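Local structure of putative acyl-CoA thioester hydrolase YbhC (Escherichia coli K-12, 3GRH) at residues 27-41 with 403-415. The protein is a putative acyl-CoA thioesterase of the outer membrane that belongs to the pectinesterase family, yet neither binds pectin nor has pectinesterase activity. Numbering follows the deposited sequence.
Sequences SDQTAPGTSSRPILS and RMWEYNNRGVGSK
A buried carboxylate, that of Glu406, is gripped side-on by Arg37 while Gln29 reaches it from above its plane, at the end of the right-handed parallel beta-helix characteristic of pectinesterases. Strand 403-407 is the last of its parallel sheet, bonded on one side to strand 351-355; the N-terminal segment 27-41 lies along the other, bringing together parts near both ends of the modelled chain. Arg37 runs out extended, CG anti to the backbone N (chi1 -167°), and its guanidinium lies nearly coplanar with the carboxylate: in a salt bridge, NE donates to the syn lone pair of Glu406 OE2 at 2.7 Å and NH2 to Glu406 OE1 at 2.9 Å. The far end of the same guanidinium, NH1 and NH2 together, clasps Gly413 O, with NH2 at 2.8 Å. With an alanine at Arg37, the buried carboxylate would probably lose its countercharge and Gly413 O both these donors. Gln29 NE2 sends a nearly straight bond of 2.9 Å to Glu406 OE1, the amide turned 73° from the carboxylate, and a second to Ser414 O; Gln29 OE1 accepts from Asn409 N. Glu406 OE2 also accepts from a water, which donates as well to Pro38 O. Between the backbones there is a single bridge, Ile39 to Glu406, where Leu40 N meets Glu406 O at 2.9 Å and Glu406 N meets Pro38 O at a longer 3.3 Å. Beside it Leu40 CD2 and Pro38 CB both pack against the six-membered ring of Trp405, Pro38 CB touching Trp405 CE3 at 3.7 Å. Ser27 OG accepts from Gln29 N in an ST turn and donates across the contact to Asn409 O, 2.6 Å away.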
loop_
_atom_site.group_PDB
_atom_site.type_symbol
_atom_site.label_atom_id
_atom_site.label_comp_id
_atom_site.label_asym_id
_atom_site.label_seq_id
_atom_site.Cartn_x
_atom_site.Cartn_y
_atom_site.Cartn_z
ATOM N N SER A 27 -23.640 12.708 -5.917
ATOM C CA SER A 27 -22.283 13.059 -6.281
ATOM C C SER A 27 -22.504 13.900 -7.499
ATOM O O SER A 27 -23.439 13.647 -8.304
ATOM C CB SER A 27 -21.499 11.781 -6.629
ATOM O OG SER A 27 -20.277 12.048 -7.313
ATOM N N ASP A 28 -21.700 14.931 -7.664
ATOM C CA ASP A 28 -21.841 15.668 -8.899
ATOM C C ASP A 28 -20.978 15.124 -10.006
ATOM O O ASP A 28 -20.875 15.769 -11.059
ATOM C CB ASP A 28 -21.590 17.170 -8.701
ATOM C CG ASP A 28 -22.492 18.037 -9.585
ATOM O OD1 ASP A 28 -22.304 18.052 -10.835
ATOM O OD2 ASP A 28 -23.386 18.717 -9.029
ATOM N N GLN A 29 -20.334 13.962 -9.807
ATOM C CA GLN A 29 -19.457 13.403 -10.809
ATOM C C GLN A 29 -20.275 12.590 -11.814
ATOM O O GLN A 29 -20.999 11.663 -11.441
ATOM C CB GLN A 29 -18.411 12.488 -10.148
ATOM C CG GLN A 29 -17.483 13.180 -9.223
ATOM C CD GLN A 29 -16.278 12.343 -8.903
ATOM O OE1 GLN A 29 -16.422 11.136 -8.658
ATOM N NE2 GLN A 29 -15.101 12.972 -8.808
ATOM N N THR A 30 -20.203 12.997 -13.076
ATOM C CA THR A 30 -21.077 12.431 -14.137
ATOM C C THR A 30 -20.196 11.900 -15.241
ATOM O O THR A 30 -19.256 12.586 -15.643
ATOM C CB THR A 30 -22.169 13.414 -14.663
ATOM O OG1 THR A 30 -21.751 14.063 -15.862
ATOM C CG2 THR A 30 -22.596 14.477 -13.617
ATOM N N ALA A 31 -20.449 10.648 -15.632
ATOM C CA ALA A 31 -19.730 9.983 -16.696
ATOM C C ALA A 31 -20.036 10.670 -18.053
ATOM O O ALA A 31 -21.164 11.086 -18.318
ATOM C CB ALA A 31 -20.094 8.538 -16.759
ATOM N N PRO A 32 -19.050 10.724 -18.963
ATOM C CA PRO A 32 -17.754 10.083 -18.886
ATOM C C PRO A 32 -16.636 10.867 -18.272
ATOM O O PRO A 32 -15.514 10.337 -18.245
ATOM C CB PRO A 32 -17.458 9.837 -20.341
ATOM C CG PRO A 32 -17.970 11.053 -20.979
ATOM C CD PRO A 32 -19.233 11.394 -20.256
ATOM N N GLY A 33 -16.938 12.079 -17.810
ATOM C CA GLY A 33 -16.000 13.001 -17.222
ATOM C C GLY A 33 -15.259 13.719 -18.310
ATOM O O GLY A 33 -15.790 13.980 -19.434
ATOM N N THR A 34 -14.033 14.109 -17.972
ATOM C CA THR A 34 -13.174 14.798 -18.885
ATOM C C THR A 34 -11.892 14.063 -19.146
ATOM O O THR A 34 -11.561 13.083 -18.492
ATOM C CB THR A 34 -12.842 16.176 -18.333
ATOM O OG1 THR A 34 -12.029 16.079 -17.189
ATOM C CG2 THR A 34 -14.052 16.891 -17.950
ATOM N N SER A 35 -11.139 14.519 -20.143
ATOM C CA SER A 35 -9.831 13.953 -20.401
ATOM C C SER A 35 -8.914 14.039 -19.202
ATOM O O SER A 35 -7.977 13.199 -19.076
ATOM C CB SER A 35 -9.186 14.668 -21.591
ATOM O OG SER A 35 -9.983 14.417 -22.692
ATOM N N SER A 36 -9.100 15.049 -18.363
ATOM C CA SER A 36 -8.256 15.193 -17.175
ATOM C C SER A 36 -8.748 14.381 -15.993
ATOM O O SER A 36 -8.021 14.152 -15.073
ATOM C CB SER A 36 -8.154 16.633 -16.778
ATOM O OG SER A 36 -7.399 17.312 -17.791
ATOM N N ARG A 37 -10.032 14.032 -15.997
ATOM C CA ARG A 37 -10.710 13.415 -14.844
ATOM C C ARG A 37 -11.836 12.513 -15.339
ATOM O O ARG A 37 -13.009 12.868 -15.327
ATOM C CB ARG A 37 -11.263 14.467 -13.892
ATOM C CG ARG A 37 -11.668 13.909 -12.583
ATOM C CD ARG A 37 -11.943 15.036 -11.569
ATOM N NE ARG A 37 -11.945 14.500 -10.232
ATOM C CZ ARG A 37 -11.863 15.191 -9.125
ATOM N NH1 ARG A 37 -11.864 16.530 -9.152
ATOM N NH2 ARG A 37 -11.847 14.521 -7.979
ATOM N N PRO A 38 -11.482 11.333 -15.806
ATOM C CA PRO A 38 -12.506 10.461 -16.300
ATOM C C PRO A 38 -13.337 9.827 -15.183
ATOM O O PRO A 38 -12.793 9.443 -14.153
ATOM C CB PRO A 38 -11.737 9.359 -17.035
ATOM C CG PRO A 38 -10.351 9.643 -16.896
ATOM C CD PRO A 38 -10.112 10.835 -16.046
ATOM N N ILE A 39 -14.626 9.713 -15.452
ATOM C CA ILE A 39 -15.617 9.274 -14.509
ATOM C C ILE A 39 -16.322 8.091 -15.116
ATOM O O ILE A 39 -16.788 8.164 -16.202
ATOM C CB ILE A 39 -16.653 10.362 -14.156
ATOM C CG1 ILE A 39 -15.979 11.635 -13.588
ATOM C CG2 ILE A 39 -17.692 9.830 -13.175
ATOM C CD1 ILE A 39 -15.164 11.490 -12.324
ATOM N N LEU A 40 -16.381 7.000 -14.380
ATOM C CA LEU A 40 -17.052 5.766 -14.803
ATOM C C LEU A 40 -18.553 5.866 -14.751
ATOM O O LEU A 40 -19.148 6.578 -13.945
ATOM C CB LEU A 40 -16.662 4.608 -13.860
ATOM C CG LEU A 40 -15.221 4.201 -13.797
ATOM C CD1 LEU A 40 -14.976 3.082 -12.772
ATOM C CD2 LEU A 40 -14.750 3.849 -15.211
ATOM N N SER A 41 -19.195 5.212 -15.722
ATOM C CA SER A 41 -20.622 4.977 -15.660
ATOM C C SER A 41 -20.958 3.909 -14.657
ATOM O O SER A 41 -20.124 3.155 -14.253
ATOM C CB SER A 41 -21.198 4.527 -17.012
ATOM O OG SER A 41 -20.811 3.195 -17.352
ATOM N N ARG A 403 -5.431 4.417 -16.910
ATOM C CA ARG A 403 -6.443 3.588 -16.276
ATOM C C ARG A 403 -6.664 4.029 -14.842
ATOM O O ARG A 403 -6.792 3.240 -13.923
ATOM C CB ARG A 403 -5.981 2.129 -16.308
ATOM C CG ARG A 403 -5.811 1.573 -17.658
ATOM C CD ARG A 403 -5.809 0.062 -17.671
ATOM N NE ARG A 403 -4.620 -0.462 -16.977
ATOM C CZ ARG A 403 -4.390 -1.724 -16.716
ATOM N NH1 ARG A 403 -5.309 -2.584 -17.023
ATOM N NH2 ARG A 403 -3.274 -2.096 -16.132
ATOM N N MET A 404 -6.836 5.332 -14.694
ATOM C CA MET A 404 -7.122 5.992 -13.418
ATOM C C MET A 404 -8.510 6.649 -13.498
ATOM O O MET A 404 -8.782 7.550 -14.310
ATOM C CB MET A 404 -5.920 6.933 -13.126
ATOM C CG MET A 404 -4.713 6.122 -13.228
ATOM S SD MET A 404 -3.300 6.913 -13.707
ATOM C CE MET A 404 -2.849 7.031 -12.065
ATOM N N TRP A 405 -9.392 6.151 -12.645
ATOM C CA TRP A 405 -10.819 6.432 -12.723
ATOM C C TRP A 405 -11.491 6.775 -11.402
ATOM O O TRP A 405 -10.976 6.394 -10.360
ATOM C CB TRP A 405 -11.574 5.199 -13.203
ATOM C CG TRP A 405 -10.967 4.434 -14.341
ATOM C CD1 TRP A 405 -10.202 3.377 -14.217
ATOM C CD2 TRP A 405 -11.078 4.695 -15.764
ATOM N NE1 TRP A 405 -9.841 2.885 -15.476
ATOM C CE2 TRP A 405 -10.319 3.718 -16.430
ATOM C CE3 TRP A 405 -11.711 5.665 -16.526
ATOM C CZ2 TRP A 405 -10.226 3.664 -17.824
ATOM C CZ3 TRP A 405 -11.608 5.610 -17.907
ATOM C CH2 TRP A 405 -10.912 4.639 -18.544
ATOM N N GLU A 406 -12.602 7.532 -11.489
ATOM C CA GLU A 406 -13.392 7.867 -10.337
ATOM C C GLU A 406 -14.810 7.498 -10.581
ATOM O O GLU A 406 -15.257 7.442 -11.706
ATOM C CB GLU A 406 -13.333 9.321 -10.062
ATOM C CG GLU A 406 -11.990 9.772 -9.513
ATOM C CD GLU A 406 -12.017 11.190 -9.248
ATOM O OE1 GLU A 406 -12.589 11.698 -8.196
ATOM O OE2 GLU A 406 -11.583 11.844 -10.198
ATOM N N TYR A 407 -15.518 7.200 -9.524
ATOM C CA TYR A 407 -16.970 6.961 -9.542
ATOM C C TYR A 407 -17.663 7.373 -8.246
ATOM O O TYR A 407 -17.242 6.969 -7.162
ATOM C CB TYR A 407 -17.244 5.487 -9.778
ATOM C CG TYR A 407 -18.698 5.105 -9.792
ATOM C CD1 TYR A 407 -19.518 5.506 -10.807
ATOM C CD2 TYR A 407 -19.231 4.298 -8.780
ATOM C CE1 TYR A 407 -20.828 5.138 -10.843
ATOM C CE2 TYR A 407 -20.556 3.978 -8.787
ATOM C CZ TYR A 407 -21.329 4.366 -9.849
ATOM O OH TYR A 407 -22.660 4.010 -9.848
ATOM N N ASN A 408 -18.651 8.274 -8.353
ATOM C CA ASN A 408 -19.504 8.583 -7.180
ATOM C C ASN A 408 -18.751 9.142 -5.950
ATOM O O ASN A 408 -19.065 8.832 -4.801
ATOM C CB ASN A 408 -20.284 7.336 -6.784
ATOM C CG ASN A 408 -21.492 7.673 -5.969
ATOM O OD1 ASN A 408 -22.179 8.665 -6.238
ATOM N ND2 ASN A 408 -21.771 6.876 -4.933
ATOM N N ASN A 409 -17.796 10.021 -6.209
ATOM C CA ASN A 409 -17.076 10.658 -5.098
ATOM C C ASN A 409 -17.760 11.946 -4.718
ATOM O O ASN A 409 -18.535 12.515 -5.503
ATOM C CB ASN A 409 -15.624 10.862 -5.419
ATOM C CG ASN A 409 -14.889 9.565 -5.717
ATOM O OD1 ASN A 409 -14.054 9.488 -6.658
ATOM N ND2 ASN A 409 -15.075 8.592 -4.899
ATOM N N ARG A 410 -17.438 12.415 -3.523
ATOM C CA ARG A 410 -18.042 13.604 -2.938
ATOM C C ARG A 410 -16.965 14.433 -2.268
ATOM O O ARG A 410 -15.804 14.075 -2.247
ATOM C CB ARG A 410 -19.101 13.204 -1.945
ATOM C CG ARG A 410 -18.610 12.496 -0.742
ATOM C CD ARG A 410 -19.750 11.870 0.034
ATOM N NE ARG A 410 -19.297 11.350 1.313
ATOM C CZ ARG A 410 -18.759 10.144 1.436
ATOM N NH1 ARG A 410 -18.709 9.335 0.403
ATOM N NH2 ARG A 410 -18.299 9.745 2.599
ATOM N N GLY A 411 -17.358 15.585 -1.746
ATOM C CA GLY A 411 -16.355 16.482 -1.199
ATOM C C GLY A 411 -15.993 17.586 -2.165
ATOM O O GLY A 411 -16.213 17.493 -3.364
ATOM N N VAL A 412 -15.447 18.665 -1.638
ATOM C CA VAL A 412 -15.059 19.803 -2.459
ATOM C C VAL A 412 -14.075 19.388 -3.556
ATOM O O VAL A 412 -14.071 19.954 -4.638
ATOM C CB VAL A 412 -14.404 20.909 -1.602
ATOM C CG1 VAL A 412 -14.108 22.086 -2.459
ATOM C CG2 VAL A 412 -15.297 21.292 -0.425
ATOM N N GLY A 413 -13.226 18.412 -3.257
ATOM C CA GLY A 413 -12.219 17.963 -4.198
ATOM C C GLY A 413 -12.749 17.027 -5.275
ATOM O O GLY A 413 -12.015 16.619 -6.182
ATOM N N SER A 414 -14.041 16.735 -5.225
ATOM C CA SER A 414 -14.685 15.894 -6.240
ATOM C C SER A 414 -15.263 16.640 -7.423
ATOM O O SER A 414 -15.604 16.026 -8.442
ATOM C CB SER A 414 -15.776 15.010 -5.630
ATOM O OG SER A 414 -16.934 15.726 -5.276
ATOM N N LYS A 415 -15.343 17.956 -7.290
ATOM C CA LYS A 415 -15.993 18.835 -8.246
ATOM C C LYS A 415 -14.931 19.377 -9.165
ATOM O O LYS A 415 -14.154 18.603 -9.727
ATOM C CB LYS A 415 -16.644 19.998 -7.472
ATOM C CG LYS A 415 -17.586 19.505 -6.337
ATOM C CD LYS A 415 -18.243 20.640 -5.583
ATOM C CE LYS A 415 -19.748 20.399 -5.327
ATOM N NZ LYS A 415 -20.629 21.265 -6.163
HETATM O O HOH W 1 -19.669 15.356 -5.714
HETATM O O HOH W 2 -20.328 9.171 -10.470
HETATM O O HOH W 3 -10.720 10.483 -12.677
#